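Local coordinates for putative regulatory protein (Streptomyces coelicolor A3, PDB 2PZ9), which probably binds DNA and regulates transcription as a two-subunit, all-helical member of the TetR family, at residues V36-E41 / K58-S63; P101-I106 / A170-I175; I106-F111 / P196-R201. All blocks are in the same frame, centred on the assembly; numbering follows the deposited sequence.

Interaction 1: V36-E41 / K58-S63; sequences VAAAKE and KQARTS
Ala38 faces Ala60 and Gln59 from a helical turn closed by the 2.9 Å hydrogen bond from Lys40 N to Val36 O, the shortest polar bond within either segment. No hydrogen bond joins the segments, and the evidence for the contact is a group of van der Waals approaches around one methyl, to a backbone nitrogen and two CB atoms. Ala38 CB points at the end of helix 53-59 and lies 3.8 Å from Ala60 N. The same methyl comes 3.9 Å from Ala60 CB and 4.0 Å from Gln59 CB, so it sits over the peptide link joining the two residues. The backbones are correspondingly close, with Ala38 CA and Ala60 CA 5.4 Å apart. One turn farther along, Glu41 adds a looser edge: its OE2 is 4.2 Å from Gln59 CG. Gln59 has CG anti to the backbone N (chi1 -154°) and then bends at chi2, so that methylene rather than the amide is what the carboxylate meets.

The chain turns sharply just past this point. Arg61 has a positive phi of 56° and closes the helix end with a pair of backward bonds, a Schellman motif; Ser63 then serves as N-cap of helix 64-70. Ala60 also packs on Ile35 of helix 32-50. On another side of that helix, Ala39 touches Leu77 and Val81 of helix 74-92.

Segment 58-63 lies in the predicted helix-turn-helix, spanning the end of its first helix and the turn leading to the next, which in TetR proteins is the recognition helix. Just 134 Å² is buried between the segments, yet small alanines let the backbones approach closely; the chemistry implies a junction set by shape and apolar packing, to which Arg34 NH1, bonding Ala60 O, adds a polar tie from the same helix.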
loop_
_atom_site.group_PDB
_atom_site.type_symbol
_atom_site.label_atom_id
_atom_site.label_comp_id
_atom_site.label_asym_id
_atom_site.label_seq_id
_atom_site.Cartn_x
_atom_site.Cartn_y
_atom_site.Cartn_z
ATOM N N VAL A 36 -21.045 -12.846 8.557
ATOM C CA VAL A 36 -19.636 -12.660 8.263
ATOM C C VAL A 36 -19.470 -12.184 6.822
ATOM O O VAL A 36 -18.792 -11.196 6.573
ATOM C CB VAL A 36 -18.843 -13.958 8.520
ATOM C CG1 VAL A 36 -17.462 -13.920 7.810
ATOM C CG2 VAL A 36 -18.729 -14.195 10.013
ATOM N N ALA A 37 -20.112 -12.878 5.882
ATOM C CA ALA A 37 -20.056 -12.489 4.469
ATOM C C ALA A 37 -20.489 -11.039 4.291
ATOM O O ALA A 37 -19.841 -10.279 3.577
ATOM C CB ALA A 37 -20.914 -13.403 3.632
ATOM N N ALA A 38 -21.572 -10.661 4.958
ATOM C CA ALA A 38 -22.098 -9.304 4.880
ATOM C C ALA A 38 -21.204 -8.305 5.599
ATOM O O ALA A 38 -21.082 -7.160 5.166
ATOM C CB ALA A 38 -23.539 -9.234 5.418
ATOM N N ALA A 39 -20.576 -8.724 6.690
ATOM C CA ALA A 39 -19.638 -7.844 7.385
ATOM C C ALA A 39 -18.381 -7.571 6.535
ATOM O O ALA A 39 -17.866 -6.455 6.546
ATOM C CB ALA A 39 -19.279 -8.396 8.770
ATOM N N LYS A 40 -17.912 -8.583 5.795
ATOM C CA LYS A 40 -16.792 -8.470 4.851
ATOM C C LYS A 40 -17.015 -7.345 3.860
ATOM O O LYS A 40 -16.125 -6.532 3.606
ATOM C CB LYS A 40 -16.663 -9.741 4.033
ATOM C CG LYS A 40 -15.635 -10.719 4.494
ATOM C CD LYS A 40 -15.031 -11.390 3.244
ATOM C CE LYS A 40 -14.809 -12.904 3.400
ATOM N NZ LYS A 40 -16.089 -13.674 3.435
ATOM N N GLU A 41 -18.208 -7.314 3.284
ATOM C CA GLU A 41 -18.527 -6.408 2.198
ATOM C C GLU A 41 -18.706 -4.988 2.738
ATOM O O GLU A 41 -18.292 -4.031 2.092
ATOM C CB GLU A 41 -19.783 -6.915 1.521
ATOM C CG GLU A 41 -19.953 -6.539 0.099
ATOM C CD GLU A 41 -21.430 -6.294 -0.238
ATOM O OE1 GLU A 41 -21.700 -5.690 -1.299
ATOM O OE2 GLU A 41 -22.329 -6.683 0.563
ATOM N N LYS A 58 -29.239 -6.149 8.044
ATOM C CA LYS A 58 -30.188 -6.006 6.948
ATOM C C LYS A 58 -29.692 -6.816 5.744
ATOM O O LYS A 58 -30.469 -7.510 5.108
ATOM C CB LYS A 58 -30.413 -4.511 6.632
ATOM C CG LYS A 58 -31.021 -4.141 5.274
ATOM C CD LYS A 58 -29.923 -3.974 4.190
ATOM C CE LYS A 58 -30.051 -2.680 3.346
ATOM N NZ LYS A 58 -31.425 -2.414 2.821
ATOM N N GLN A 59 -28.393 -6.759 5.467
ATOM C CA GLN A 59 -27.804 -7.513 4.355
ATOM C C GLN A 59 -27.668 -9.020 4.629
ATOM O O GLN A 59 -27.895 -9.834 3.743
ATOM C CB GLN A 59 -26.449 -6.914 3.926
ATOM C CG GLN A 59 -26.080 -7.180 2.459
ATOM C CD GLN A 59 -27.117 -6.619 1.457
ATOM O OE1 GLN A 59 -27.897 -5.707 1.777
ATOM N NE2 GLN A 59 -27.122 -7.165 0.240
ATOM N N ALA A 60 -27.294 -9.379 5.854
ATOM C CA ALA A 60 -27.137 -10.779 6.262
ATOM C C ALA A 60 -28.478 -11.499 6.452
ATOM O O ALA A 60 -28.502 -12.663 6.868
ATOM C CB ALA A 60 -26.308 -10.858 7.548
ATOM N N ARG A 61 -29.582 -10.806 6.148
ATOM C CA ARG A 61 -30.940 -11.322 6.332
ATOM C C ARG A 61 -31.175 -11.753 7.780
ATOM O O ARG A 61 -31.693 -12.842 8.026
ATOM C CB ARG A 61 -31.201 -12.478 5.365
ATOM C CG ARG A 61 -32.582 -12.489 4.761
ATOM C CD ARG A 61 -32.515 -12.948 3.322
ATOM N NE ARG A 61 -31.544 -12.154 2.563
ATOM C CZ ARG A 61 -31.636 -11.871 1.262
ATOM N NH1 ARG A 61 -32.674 -12.305 0.541
ATOM N NH2 ARG A 61 -30.692 -11.134 0.678
ATOM N N THR A 62 -30.769 -10.897 8.725
ATOM C CA THR A 62 -30.968 -11.116 10.176
ATOM C C THR A 62 -31.232 -9.795 10.966
ATOM O O THR A 62 -31.502 -8.766 10.356
ATOM C CB THR A 62 -29.813 -11.988 10.791
ATOM O OG1 THR A 62 -30.194 -12.444 12.095
ATOM C CG2 THR A 62 -28.473 -11.225 10.873
ATOM N N SER A 63 -31.185 -9.825 12.303
ATOM C CA SER A 63 -31.381 -8.604 13.130
ATOM C C SER A 63 -30.131 -8.125 13.891
ATOM O O SER A 63 -29.191 -8.902 14.154
ATOM C CB SER A 63 -32.544 -8.770 14.126
ATOM O OG SER A 63 -32.179 -9.566 15.238
#

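Interaction 2: P101-I106 / A170-I175; sequences PGYAGI and ALINQI
Tyr103 has CG anti to its own backbone nitrogen (chi1 175°), a setting that swings the phenol ring across to helix 165-176; Ile172, with CG1 beside its backbone N and CG2 anti to it, presents the CG2 methyl in return. That methyl is the hub of the contact. It lies 3.8 Å from Tyr103 CD1 and 4.1 Å from Tyr103 CE1, reaching one side of the ring obliquely. It is also 4.1 Å from Ala104 CB, so it fits against two successive residues of helix 100-113. The CA atoms of Ala104 and Ile172, the nearest pair of the register, are 6.4 Å apart.

Farther out on the ring, Asn173 approaches the phenol end. Its amide plane is turned 70° from the ring plane, and ND2 stands 3.9 Å from Tyr103 OH, too far for a hydrogen bond. Each of these two atoms has its partner beyond the segments: Tyr103 OH pairs with Lys146 NZ, and Asn173 ND2 donates to Leu169 O one turn back on its own helix.

The two short helical segments approach to 9.4 Å between axes and cross at -44°, both running in broadly the same direction. Helix 198-212 covers neighbouring surfaces, through Val209 on Ala104 and Met212 on Leu171 and Ile175. Helix 165-176 also looks outward to the second subunit, where Leu171 packs on Ile175 of that chain and Ala170 on its Trp179, consistent with the dimerisation of TetR proteins through their C-terminal domain.

Between the segments 153 Å² is buried, without a bond across. What joins the helices is thus dispersion packing about Ile172 CG2, while Tyr103 OH and Asn173 ND2 bond to Lys146 NZ and Leu169 O instead of to each other.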
loop_
_atom_site.group_PDB
_atom_site.type_symbol
_atom_site.label_atom_id
_atom_site.label_comp_id
_atom_site.label_asym_id
_atom_site.label_seq_id
_atom_site.Cartn_x
_atom_site.Cartn_y
_atom_site.Cartn_z
ATOM N N PRO A 101 9.335 -15.802 -7.197
ATOM C CA PRO A 101 8.400 -15.169 -8.163
ATOM C C PRO A 101 7.052 -15.898 -8.292
ATOM O O PRO A 101 6.021 -15.258 -8.517
ATOM C CB PRO A 101 9.182 -15.182 -9.495
ATOM C CG PRO A 101 10.283 -16.175 -9.326
ATOM C CD PRO A 101 10.573 -16.289 -7.856
ATOM N N GLY A 102 7.072 -17.222 -8.147
ATOM C CA GLY A 102 5.865 -18.017 -8.122
ATOM C C GLY A 102 5.091 -17.645 -6.876
ATOM O O GLY A 102 3.867 -17.558 -6.903
ATOM N N TYR A 103 5.805 -17.416 -5.780
ATOM C CA TYR A 103 5.186 -16.948 -4.546
ATOM C C TYR A 103 4.429 -15.635 -4.784
ATOM O O TYR A 103 3.298 -15.448 -4.311
ATOM C CB TYR A 103 6.257 -16.779 -3.452
ATOM C CG TYR A 103 5.756 -16.180 -2.159
ATOM C CD1 TYR A 103 6.406 -15.082 -1.575
ATOM C CD2 TYR A 103 4.620 -16.696 -1.511
ATOM C CE1 TYR A 103 5.945 -14.504 -0.362
ATOM C CE2 TYR A 103 4.150 -16.133 -0.293
ATOM C CZ TYR A 103 4.817 -15.043 0.266
ATOM O OH TYR A 103 4.347 -14.485 1.433
ATOM N N ALA A 104 5.057 -14.731 -5.528
ATOM C CA ALA A 104 4.490 -13.414 -5.778
ATOM C C ALA A 104 3.241 -13.542 -6.621
ATOM O O ALA A 104 2.281 -12.822 -6.382
ATOM C CB ALA A 104 5.502 -12.515 -6.455
ATOM N N GLY A 105 3.258 -14.456 -7.595
ATOM C CA GLY A 105 2.105 -14.700 -8.442
ATOM C C GLY A 105 0.970 -15.180 -7.572
ATOM O O GLY A 105 -0.170 -14.762 -7.740
ATOM N N ILE A 106 1.296 -16.036 -6.614
ATOM C CA ILE A 106 0.318 -16.548 -5.660
ATOM C C ILE A 106 -0.420 -15.386 -4.940
ATOM O O ILE A 106 -1.654 -15.304 -4.993
ATOM C CB ILE A 106 0.960 -17.669 -4.741
ATOM C CG1 ILE A 106 0.541 -19.054 -5.229
ATOM C CG2 ILE A 106 0.598 -17.559 -3.278
ATOM C CD1 ILE A 106 1.482 -19.696 -6.287
ATOM N N ALA A 170 9.318 -8.462 3.124
ATOM C CA ALA A 170 8.629 -7.180 2.962
ATOM C C ALA A 170 8.462 -6.766 1.504
ATOM O O ALA A 170 7.341 -6.511 1.049
ATOM C CB ALA A 170 9.365 -6.116 3.719
ATOM N N LEU A 171 9.585 -6.698 0.796
ATOM C CA LEU A 171 9.606 -6.352 -0.621
ATOM C C LEU A 171 8.639 -7.183 -1.461
ATOM O O LEU A 171 7.764 -6.644 -2.155
ATOM C CB LEU A 171 11.019 -6.497 -1.200
ATOM C CG LEU A 171 12.041 -5.486 -0.656
ATOM C CD1 LEU A 171 13.476 -5.976 -0.885
ATOM C CD2 LEU A 171 11.805 -4.051 -1.198
ATOM N N ILE A 172 8.788 -8.496 -1.390
ATOM C CA ILE A 172 7.974 -9.354 -2.223
ATOM C C ILE A 172 6.445 -9.185 -1.955
ATOM O O ILE A 172 5.642 -9.078 -2.895
ATOM C CB ILE A 172 8.461 -10.800 -2.131
ATOM C CG1 ILE A 172 9.898 -10.871 -2.660
ATOM C CG2 ILE A 172 7.535 -11.719 -2.941
ATOM C CD1 ILE A 172 10.566 -12.202 -2.460
ATOM N N ASN A 173 6.063 -9.151 -0.685
ATOM C CA ASN A 173 4.741 -8.720 -0.307
ATOM C C ASN A 173 4.266 -7.384 -0.894
ATOM O O ASN A 173 3.113 -7.273 -1.325
ATOM C CB ASN A 173 4.679 -8.650 1.190
ATOM C CG ASN A 173 4.410 -9.969 1.786
ATOM O OD1 ASN A 173 3.257 -10.272 2.088
ATOM N ND2 ASN A 173 5.441 -10.802 1.914
ATOM N N GLN A 174 5.137 -6.376 -0.886
ATOM C CA GLN A 174 4.805 -5.073 -1.465
ATOM C C GLN A 174 4.486 -5.195 -2.927
ATOM O O GLN A 174 3.362 -4.936 -3.315
ATOM C CB GLN A 174 5.940 -4.075 -1.324
ATOM C CG GLN A 174 5.738 -3.133 -0.234
ATOM C CD GLN A 174 4.498 -2.265 -0.364
ATOM O OE1 GLN A 174 4.389 -1.445 -1.264
ATOM N NE2 GLN A 174 3.587 -2.408 0.583
ATOM N N ILE A 175 5.493 -5.599 -3.713
ATOM C CA ILE A 175 5.428 -5.688 -5.182
ATOM C C ILE A 175 4.150 -6.383 -5.649
ATOM O O ILE A 175 3.541 -5.972 -6.636
ATOM C CB ILE A 175 6.642 -6.470 -5.771
ATOM C CG1 ILE A 175 7.891 -6.250 -4.933
ATOM C CG2 ILE A 175 6.980 -6.029 -7.183
ATOM C CD1 ILE A 175 9.044 -7.236 -5.292
#

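Interaction 3: I106-F111 / P196-R201; sequences ILFDHF and PSVTAR. With SO4 (sulfate ion), chain B.
Phe108 reaches helix 198-212 from CB outward: CB leaves the backbone toward that helix, and chi1 of 175° carries the ring onward, away from the backbone nitrogen. At the ring edge, in its plane, lies Asp109 OD1, a carboxylate oxygen also salt-bridged to Arg202 NE. CE2 then meets Val198 CG1 at 4.0 Å. The tip, CZ, is 4.0 Å from both Val198 CG1 and Val198 O, and 4.1 Å from Arg201 CB, the last two approaching obliquely. Phe108 thereby ties helix 100-113 to the N-terminal start of helix 198-212 in the TetR-like C-terminal domain.

Arg201 offers its CB here, but its bent chain leads the guanidinium away to a salt bridge with Asp167 of the second subunit. On the helix start, a sulfate, probably from the crystallisation liquor, takes Val198 N at 3.1 Å through O3 and Thr199 N at 3.2 Å through O4. Ser197, the N-cap, may add its hydroxyl, whose modelled position is less certain.

The helix start is therefore divided: a mostly aliphatic seat for one ring, with the Val198 carbonyl oxygen also at van der Waals range, and backbone N-H groups, probably aided by the helix dipole, holding an anion.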
loop_
_atom_site.group_PDB
_atom_site.type_symbol
_atom_site.label_atom_id
_atom_site.label_comp_id
_atom_site.label_asym_id
_atom_site.label_seq_id
_atom_site.Cartn_x
_atom_site.Cartn_y
_atom_site.Cartn_z
ATOM N N ILE A 106 1.296 -16.036 -6.614
ATOM C CA ILE A 106 0.318 -16.548 -5.660
ATOM C C ILE A 106 -0.420 -15.386 -4.940
ATOM O O ILE A 106 -1.654 -15.304 -4.993
ATOM C CB ILE A 106 0.960 -17.669 -4.741
ATOM C CG1 ILE A 106 0.541 -19.054 -5.229
ATOM C CG2 ILE A 106 0.598 -17.559 -3.278
ATOM C CD1 ILE A 106 1.482 -19.696 -6.287
ATOM N N LEU A 107 0.334 -14.460 -4.336
ATOM C CA LEU A 107 -0.260 -13.277 -3.674
ATOM C C LEU A 107 -1.001 -12.393 -4.663
ATOM O O LEU A 107 -2.044 -11.819 -4.342
ATOM C CB LEU A 107 0.803 -12.451 -2.945
ATOM C CG LEU A 107 1.552 -13.184 -1.834
ATOM C CD1 LEU A 107 2.912 -12.574 -1.468
ATOM C CD2 LEU A 107 0.637 -13.249 -0.608
ATOM N N PHE A 108 -0.459 -12.278 -5.868
ATOM C CA PHE A 108 -1.090 -11.442 -6.844
ATOM C C PHE A 108 -2.489 -11.966 -7.112
ATOM O O PHE A 108 -3.466 -11.208 -7.106
ATOM C CB PHE A 108 -0.299 -11.428 -8.128
ATOM C CG PHE A 108 -0.970 -10.661 -9.223
ATOM C CD1 PHE A 108 -0.854 -9.271 -9.289
ATOM C CD2 PHE A 108 -1.754 -11.319 -10.179
ATOM C CE1 PHE A 108 -1.505 -8.559 -10.307
ATOM C CE2 PHE A 108 -2.398 -10.617 -11.191
ATOM C CZ PHE A 108 -2.275 -9.250 -11.267
ATOM N N ASP A 109 -2.560 -13.281 -7.335
ATOM C CA ASP A 109 -3.786 -13.983 -7.637
ATOM C C ASP A 109 -4.816 -13.774 -6.566
ATOM O O ASP A 109 -5.968 -13.472 -6.859
ATOM C CB ASP A 109 -3.481 -15.463 -7.747
ATOM C CG ASP A 109 -2.672 -15.802 -8.981
ATOM O OD1 ASP A 109 -2.640 -14.986 -9.942
ATOM O OD2 ASP A 109 -2.064 -16.896 -8.984
ATOM N N HIS A 110 -4.386 -13.941 -5.324
ATOM C CA HIS A 110 -5.254 -13.836 -4.192
ATOM C C HIS A 110 -5.960 -12.489 -4.121
ATOM O O HIS A 110 -7.165 -12.424 -3.936
ATOM C CB HIS A 110 -4.467 -14.067 -2.925
ATOM C CG HIS A 110 -5.301 -13.984 -1.684
ATOM N ND1 HIS A 110 -5.714 -15.102 -0.990
ATOM C CD2 HIS A 110 -5.811 -12.918 -1.018
ATOM C CE1 HIS A 110 -6.434 -14.725 0.055
ATOM N NE2 HIS A 110 -6.507 -13.406 0.061
ATOM N N PHE A 111 -5.216 -11.408 -4.264
ATOM C CA PHE A 111 -5.825 -10.107 -4.189
ATOM C C PHE A 111 -6.471 -9.708 -5.483
ATOM O O PHE A 111 -7.342 -8.842 -5.488
ATOM C CB PHE A 111 -4.818 -9.061 -3.746
ATOM C CG PHE A 111 -4.385 -9.228 -2.323
ATOM C CD1 PHE A 111 -3.079 -9.621 -2.017
ATOM C CD2 PHE A 111 -5.293 -9.015 -1.270
ATOM C CE1 PHE A 111 -2.685 -9.786 -0.675
ATOM C CE2 PHE A 111 -4.909 -9.174 0.069
ATOM C CZ PHE A 111 -3.608 -9.555 0.366
ATOM N N PRO A 196 -3.647 -4.960 -22.192
ATOM C CA PRO A 196 -4.493 -4.657 -21.024
ATOM C C PRO A 196 -4.758 -5.872 -20.112
ATOM O O PRO A 196 -4.960 -5.712 -18.885
ATOM C CB PRO A 196 -5.799 -4.147 -21.644
ATOM C CG PRO A 196 -5.466 -3.792 -23.028
ATOM C CD PRO A 196 -4.364 -4.717 -23.455
ATOM N N SER A 197 -4.729 -7.067 -20.705
ATOM C CA SER A 197 -4.880 -8.315 -19.962
ATOM C C SER A 197 -4.225 -8.288 -18.570
ATOM O O SER A 197 -3.021 -8.103 -18.440
ATOM C CB SER A 197 -4.345 -9.479 -20.800
ATOM O OG SER A 197 -3.805 -10.488 -19.972
ATOM N N VAL A 198 -5.041 -8.454 -17.539
ATOM C CA VAL A 198 -4.576 -8.646 -16.168
ATOM C C VAL A 198 -3.367 -9.586 -16.015
ATOM O O VAL A 198 -2.453 -9.333 -15.218
ATOM C CB VAL A 198 -5.727 -9.154 -15.284
ATOM C CG1 VAL A 198 -5.234 -9.601 -13.894
ATOM C CG2 VAL A 198 -6.815 -8.062 -15.162
ATOM N N THR A 199 -3.319 -10.658 -16.787
ATOM C CA THR A 199 -2.231 -11.611 -16.611
ATOM C C THR A 199 -0.935 -11.086 -17.220
ATOM O O THR A 199 0.161 -11.625 -16.903
ATOM C CB THR A 199 -2.595 -12.971 -17.235
ATOM O OG1 THR A 199 -1.467 -13.849 -17.169
ATOM C CG2 THR A 199 -2.837 -12.823 -18.730
ATOM N N ALA A 200 -1.026 -10.084 -18.063
ATOM C CA ALA A 200 0.132 -9.264 -18.434
ATOM C C ALA A 200 0.742 -8.516 -17.219
ATOM O O ALA A 200 1.983 -8.463 -17.090
ATOM C CB ALA A 200 -0.216 -8.281 -19.593
ATOM N N ARG A 201 -0.117 -7.951 -16.351
ATOM C CA ARG A 201 0.337 -7.341 -15.086
ATOM C C ARG A 201 1.057 -8.407 -14.271
ATOM O O ARG A 201 2.094 -8.146 -13.653
ATOM C CB ARG A 201 -0.818 -6.760 -14.235
ATOM C CG ARG A 201 -1.849 -5.838 -14.944
ATOM C CD ARG A 201 -1.298 -4.479 -15.428
ATOM N NE ARG A 201 -0.189 -4.640 -16.379
ATOM C CZ ARG A 201 -0.316 -4.749 -17.708
ATOM N NH1 ARG A 201 -1.527 -4.706 -18.276
ATOM N NH2 ARG A 201 0.772 -4.905 -18.472
HETATM S S SO4 B . -7.434 -10.884 -18.713
HETATM O O1 SO4 B . -8.134 -12.039 -18.159
HETATM O O2 SO4 B . -7.702 -10.704 -20.148
HETATM O O3 SO4 B . -7.825 -9.679 -17.971
HETATM O O4 SO4 B . -6.004 -11.097 -18.543
#

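How the interactions relate
Interactions 2 and 3 are neighbours, their centres about 11 Å apart, and both draw on helix 100-113, with Ile106 common to the two. They touch where Asn173 OD1 lies 4.2 Å from Leu107 CD1. Their segments alternate along the chain, and helix 100-113 meets helix 165-176 on one stretch and the start of helix 198-212 on the next, all in the TetR-like C-terminal domain. Interaction 1 belongs to the N-terminal, predicted DNA-binding helix-turn-helix region. Its centre is about 32 Å from that of interaction 2 and 29 Å from that of interaction 3. The sulfate of interaction 3, at the start of helix 198-212, probably comes from the crystallisation liquor and marks no known functional site.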